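Local coordinates for protein transcriptional regulator (LacI family) (Clostridium acetobutylicum ATCC 824, PDB 3G85) that probably acts as a DNA-binding transcription factor of the LacI family, recognising cis-regulatory DNA sequences to control transcription, at residues M114-A118 / I240-P244; R228-E232 / P275-R279. One frame throughout, in Å; residues are numbered along the deposited sequence.

Contact 1 (M114-A118 / I240-P244)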
loop_
_atom_site.group_PDB
_atom_site.type_symbol
_atom_site.label_atom_id
_atom_site.label_comp_id
_atom_site.label_asym_id
_atom_site.label_seq_id
_atom_site.Cartn_x
_atom_site.Cartn_y
_atom_site.Cartn_z
HETATM N N MSE A 114 -4.941 -4.706 -8.531
HETATM C CA MSE A 114 -4.383 -5.576 -7.488
HETATM C C MSE A 114 -5.441 -6.453 -6.809
HETATM O O MSE A 114 -5.242 -7.666 -6.652
HETATM C CB MSE A 114 -3.661 -4.740 -6.424
HETATM C CG MSE A 114 -2.394 -4.057 -6.990
HETATM SE SE MSE A 114 -1.520 -3.032 -5.587
HETATM C CE MSE A 114 -0.755 -4.507 -4.549
ATOM N N GLY A 115 -6.543 -5.834 -6.377
ATOM C CA GLY A 115 -7.671 -6.600 -5.803
ATOM C C GLY A 115 -8.188 -7.625 -6.796
ATOM O O GLY A 115 -8.472 -8.791 -6.466
ATOM N N GLU A 116 -8.335 -7.175 -8.035
ATOM C CA GLU A 116 -8.745 -8.066 -9.110
ATOM C C GLU A 116 -7.845 -9.297 -9.260
ATOM O O GLU A 116 -8.349 -10.413 -9.381
ATOM C CB GLU A 116 -8.824 -7.269 -10.408
ATOM C CG GLU A 116 -9.292 -8.039 -11.638
ATOM C CD GLU A 116 -9.377 -7.115 -12.847
ATOM O OE1 GLU A 116 -8.340 -6.532 -13.235
ATOM O OE2 GLU A 116 -10.489 -6.957 -13.393
ATOM N N LYS A 117 -6.518 -9.128 -9.269
ATOM C CA LYS A 117 -5.631 -10.289 -9.330
ATOM C C LYS A 117 -5.842 -11.264 -8.172
ATOM O O LYS A 117 -5.719 -12.467 -8.376
ATOM C CB LYS A 117 -4.144 -9.883 -9.343
ATOM C CG LYS A 117 -3.694 -9.044 -10.523
ATOM C CD LYS A 117 -2.156 -8.865 -10.512
ATOM C CE LYS A 117 -1.791 -7.706 -11.454
ATOM N NZ LYS A 117 -0.322 -7.486 -11.546
ATOM N N ALA A 118 -6.075 -10.752 -6.954
ATOM C CA ALA A 118 -6.306 -11.639 -5.800
ATOM C C ALA A 118 -7.581 -12.456 -6.046
ATOM O O ALA A 118 -7.582 -13.680 -5.892
ATOM C CB ALA A 118 -6.408 -10.840 -4.519
ATOM N N ILE A 240 1.142 -13.073 -2.248
ATOM C CA ILE A 240 0.815 -11.655 -2.176
ATOM C C ILE A 240 0.625 -10.955 -3.519
ATOM O O ILE A 240 1.144 -11.376 -4.562
ATOM C CB ILE A 240 1.898 -10.850 -1.405
ATOM C CG1 ILE A 240 3.240 -10.857 -2.203
ATOM C CG2 ILE A 240 2.066 -11.361 0.036
ATOM C CD1 ILE A 240 4.349 -9.964 -1.549
ATOM N N VAL A 241 -0.124 -9.864 -3.474
ATOM C CA VAL A 241 -0.150 -8.910 -4.561
ATOM C C VAL A 241 0.587 -7.681 -3.977
ATOM O O VAL A 241 0.139 -7.070 -2.996
ATOM C CB VAL A 241 -1.571 -8.565 -5.059
ATOM C CG1 VAL A 241 -1.418 -7.787 -6.382
ATOM C CG2 VAL A 241 -2.400 -9.871 -5.266
ATOM N N ASP A 242 1.762 -7.398 -4.517
ATOM C CA ASP A 242 2.699 -6.511 -3.829
ATOM C C ASP A 242 2.564 -5.098 -4.313
ATOM O O ASP A 242 2.397 -4.847 -5.518
ATOM C CB ASP A 242 4.150 -6.992 -4.036
ATOM C CG ASP A 242 5.143 -6.267 -3.152
ATOM O OD1 ASP A 242 4.883 -6.117 -1.936
ATOM O OD2 ASP A 242 6.214 -5.847 -3.672
ATOM N N ILE A 243 2.622 -4.166 -3.375
ATOM C CA ILE A 243 2.784 -2.762 -3.744
ATOM C C ILE A 243 4.310 -2.577 -3.881
ATOM O O ILE A 243 4.992 -2.670 -2.900
ATOM C CB ILE A 243 2.298 -1.829 -2.663
ATOM C CG1 ILE A 243 0.843 -2.106 -2.303
ATOM C CG2 ILE A 243 2.398 -0.374 -3.151
ATOM C CD1 ILE A 243 0.299 -1.148 -1.221
ATOM N N PRO A 244 4.814 -2.295 -5.096
ATOM C CA PRO A 244 6.270 -2.240 -5.381
ATOM C C PRO A 244 6.909 -0.933 -4.887
ATOM O O PRO A 244 7.390 -0.091 -5.673
ATOM C CB PRO A 244 6.340 -2.439 -6.900
ATOM C CG PRO A 244 4.988 -1.792 -7.412
ATOM C CD PRO A 244 3.973 -2.011 -6.283
#
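Segment 114-118, one turn of helix 111-124, packs along strand 240-242 and runs nearly antiparallel to it. The axes approach to 8.7 Å at an angle of 163°. The backbones come nearest at Met114 and Val241, whose CA atoms are 6.1 Å apart. This is helix-on-sheet packing in the C-terminal lobe of the two-lobed periplasmic binding protein fold. Helix 111-124 follows the first crossing from the N-terminal lobe and packs on one face of the second lobe's sheet, beside helix 140-155. No hydrogen bond joins the segments; the contact is mainly apolar.

Met114, modelled as selenomethionine, and Val241 both point toward the opposite segment. Met114 CB meets Val241 CG1 at 3.8 Å. Met114 then reaches along the strand, and Met114 CE rests 3.7 Å from Ile243 CG1. Met114 CE also lies 3.1 Å from Val241 O and 3.3 Å from Asp242 O. Ile243 is near a bound glycerol, probably from the crystallisation liquor, and lies where the chain leaves this lobe. Lys117 brushes Val241 with its aliphatic part, CD to CG1 4.3 Å. Its NZ is engaged by Asp273 in a salt bridge. Asp242 points away from the helix, as expected for its place next to Val241 in the strand. Its carboxylate pairs with Arg228 and with Arg29 of helix 27-40, so it also links the lobes. One turn on from Met114, Ala118 CB packs 4.2 Å from Val241 CG2.

Contact 2 (R228-E232 / P275-R279)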
loop_
_atom_site.group_PDB
_atom_site.type_symbol
_atom_site.label_atom_id
_atom_site.label_comp_id
_atom_site.label_asym_id
_atom_site.label_seq_id
_atom_site.Cartn_x
_atom_site.Cartn_y
_atom_site.Cartn_z
ATOM N N ARG A 228 8.784 -7.790 1.603
ATOM C CA ARG A 228 8.414 -9.056 0.946
ATOM C C ARG A 228 8.975 -10.330 1.629
ATOM O O ARG A 228 8.386 -11.423 1.514
ATOM C CB ARG A 228 8.917 -9.051 -0.503
ATOM C CG ARG A 228 8.225 -8.050 -1.447
ATOM C CD ARG A 228 8.798 -8.260 -2.884
ATOM N NE ARG A 228 8.026 -7.488 -3.857
ATOM C CZ ARG A 228 8.495 -6.999 -5.017
ATOM N NH1 ARG A 228 9.771 -7.201 -5.360
ATOM N NH2 ARG A 228 7.684 -6.308 -5.827
ATOM N N GLU A 229 10.110 -10.217 2.316
ATOM C CA GLU A 229 10.702 -11.415 2.900
ATOM C C GLU A 229 9.876 -12.057 4.035
ATOM O O GLU A 229 10.002 -13.268 4.294
ATOM C CB GLU A 229 12.158 -11.168 3.354
ATOM C CG GLU A 229 13.115 -11.226 2.163
ATOM C CD GLU A 229 14.583 -11.271 2.539
ATOM O OE1 GLU A 229 14.933 -11.606 3.694
ATOM O OE2 GLU A 229 15.389 -10.954 1.641
ATOM N N TYR A 230 9.080 -11.254 4.744
ATOM C CA TYR A 230 8.278 -11.812 5.840
ATOM C C TYR A 230 7.267 -12.830 5.318
ATOM O O TYR A 230 7.023 -13.867 5.935
ATOM C CB TYR A 230 7.596 -10.722 6.664
ATOM C CG TYR A 230 8.543 -9.940 7.533
ATOM C CD1 TYR A 230 9.072 -10.494 8.707
ATOM C CD2 TYR A 230 8.904 -8.641 7.197
ATOM C CE1 TYR A 230 9.959 -9.770 9.516
ATOM C CE2 TYR A 230 9.795 -7.899 8.009
ATOM C CZ TYR A 230 10.303 -8.472 9.157
ATOM O OH TYR A 230 11.173 -7.761 9.945
ATOM N N THR A 231 6.676 -12.536 4.170
ATOM C CA THR A 231 5.704 -13.463 3.586
ATOM C C THR A 231 6.389 -14.508 2.680
ATOM O O THR A 231 5.804 -15.563 2.406
ATOM C CB THR A 231 4.627 -12.708 2.784
ATOM O OG1 THR A 231 5.265 -11.791 1.878
ATOM C CG2 THR A 231 3.689 -11.924 3.743
ATOM N N GLU A 232 7.624 -14.225 2.232
ATOM C CA GLU A 232 8.366 -15.222 1.426
ATOM C C GLU A 232 8.680 -16.445 2.287
ATOM O O GLU A 232 8.564 -17.578 1.836
ATOM C CB GLU A 232 9.672 -14.656 0.862
ATOM C CG GLU A 232 10.381 -15.627 -0.139
ATOM C CD GLU A 232 11.642 -15.074 -0.751
ATOM O OE1 GLU A 232 12.030 -13.935 -0.450
ATOM O OE2 GLU A 232 12.290 -15.812 -1.529
ATOM N N PRO A 275 2.651 -6.569 -8.635
ATOM C CA PRO A 275 2.712 -7.970 -9.118
ATOM C C PRO A 275 2.082 -8.982 -8.178
ATOM O O PRO A 275 2.239 -8.875 -6.942
ATOM C CB PRO A 275 4.209 -8.275 -9.170
ATOM C CG PRO A 275 4.786 -7.407 -8.098
ATOM C CD PRO A 275 3.969 -6.099 -8.187
ATOM N N LEU A 276 1.408 -9.977 -8.749
ATOM C CA LEU A 276 1.048 -11.151 -7.969
ATOM C C LEU A 276 2.270 -12.037 -7.814
ATOM O O LEU A 276 2.899 -12.483 -8.815
ATOM C CB LEU A 276 -0.128 -11.908 -8.602
ATOM C CG LEU A 276 -0.496 -13.292 -8.037
ATOM C CD1 LEU A 276 -1.203 -13.173 -6.701
ATOM C CD2 LEU A 276 -1.404 -13.986 -9.040
ATOM N N ILE A 277 2.646 -12.284 -6.566
ATOM C CA ILE A 277 3.839 -13.071 -6.284
ATOM C C ILE A 277 3.382 -14.365 -5.647
ATOM O O ILE A 277 2.999 -14.392 -4.502
ATOM C CB ILE A 277 4.832 -12.325 -5.400
ATOM C CG1 ILE A 277 5.179 -10.959 -6.026
ATOM C CG2 ILE A 277 6.103 -13.188 -5.139
ATOM C CD1 ILE A 277 6.198 -10.127 -5.249
ATOM N N LEU A 278 3.395 -15.445 -6.429
ATOM C CA LEU A 278 2.938 -16.750 -5.935
ATOM C C LEU A 278 3.943 -17.363 -4.973
ATOM O O LEU A 278 5.142 -17.470 -5.269
ATOM C CB LEU A 278 2.704 -17.719 -7.111
ATOM C CG LEU A 278 1.708 -17.327 -8.203
ATOM C CD1 LEU A 278 1.635 -18.406 -9.307
ATOM C CD2 LEU A 278 0.341 -17.075 -7.617
ATOM N N ARG A 279 3.456 -17.724 -3.800
ATOM C CA ARG A 279 4.262 -18.409 -2.807
ATOM C C ARG A 279 3.708 -19.812 -2.670
ATOM O O ARG A 279 2.510 -20.018 -2.811
ATOM C CB ARG A 279 4.243 -17.661 -1.465
ATOM C CG ARG A 279 5.414 -16.710 -1.277
ATOM C CD ARG A 279 5.318 -15.538 -2.216
ATOM N NE ARG A 279 6.401 -14.550 -2.010
ATOM C CZ ARG A 279 6.330 -13.558 -1.121
ATOM N NH1 ARG A 279 5.243 -13.417 -0.367
ATOM N NH2 ARG A 279 7.325 -12.674 -1.013
#
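Two hydrogen bonds from the Arg279 guanidinium hold the short helix 228-232 to the end of segment 275-279. The stronger runs from Arg279 NH1 to Thr231 OG1, 2.8 Å, with an angle of 160° at the hydrogen. The second, from Arg279 NH2 to Arg228 O at 3.0 Å, is weak, with an angle of 134°. Arg228 O also accepts the helical bond from Glu232 N at 3.0 Å. Arg279 NH1 has a further acceptor in Val238 O, on the loop after the helix.

Strand 276-277 is the antiparallel edge strand of the C-terminal lobe's sheet in this periplasmic binding protein-like fold. The helix is part of the connection from strand 219-224 to strand 239-242, so the contact binds that connection to the sheet edge.

The remaining contacts are van der Waals. Glu232 CB and Thr231 C lie over one face of the Arg279 guanidinium, with Glu232 CB 3.6 Å from Arg279 NH2. Ile277 CD1 sits over a face of the Arg228 guanidinium, 3.5 Å from Arg228 NE. That group is salt-bridged to Asp242. Beside it, Arg228 NH2 lies 3.8 Å from Pro275 CG.

In the fold
From the N terminus, the chain builds most of the first lobe before helix 111-124 enters the second. Segment 114-118 lies on that helix. It meets strand 239-242 after 121 intervening residues, which closes contact 1. Helix 228-232 comes just before that strand. Helix 245-260 and strand 269-272 follow, the latter in the first lobe's sheet, and then the chain returns to close contact 2 over 42 residues. The two contacts therefore cross. They meet through neighbouring strands 239-242 and 276-277 of one sheet, where Ile277 N probably donates a hydrogen bond to Ile240 O. Together they tie a face helix, an inner strand, a connecting helix and the edge strand of the C-terminal lobe.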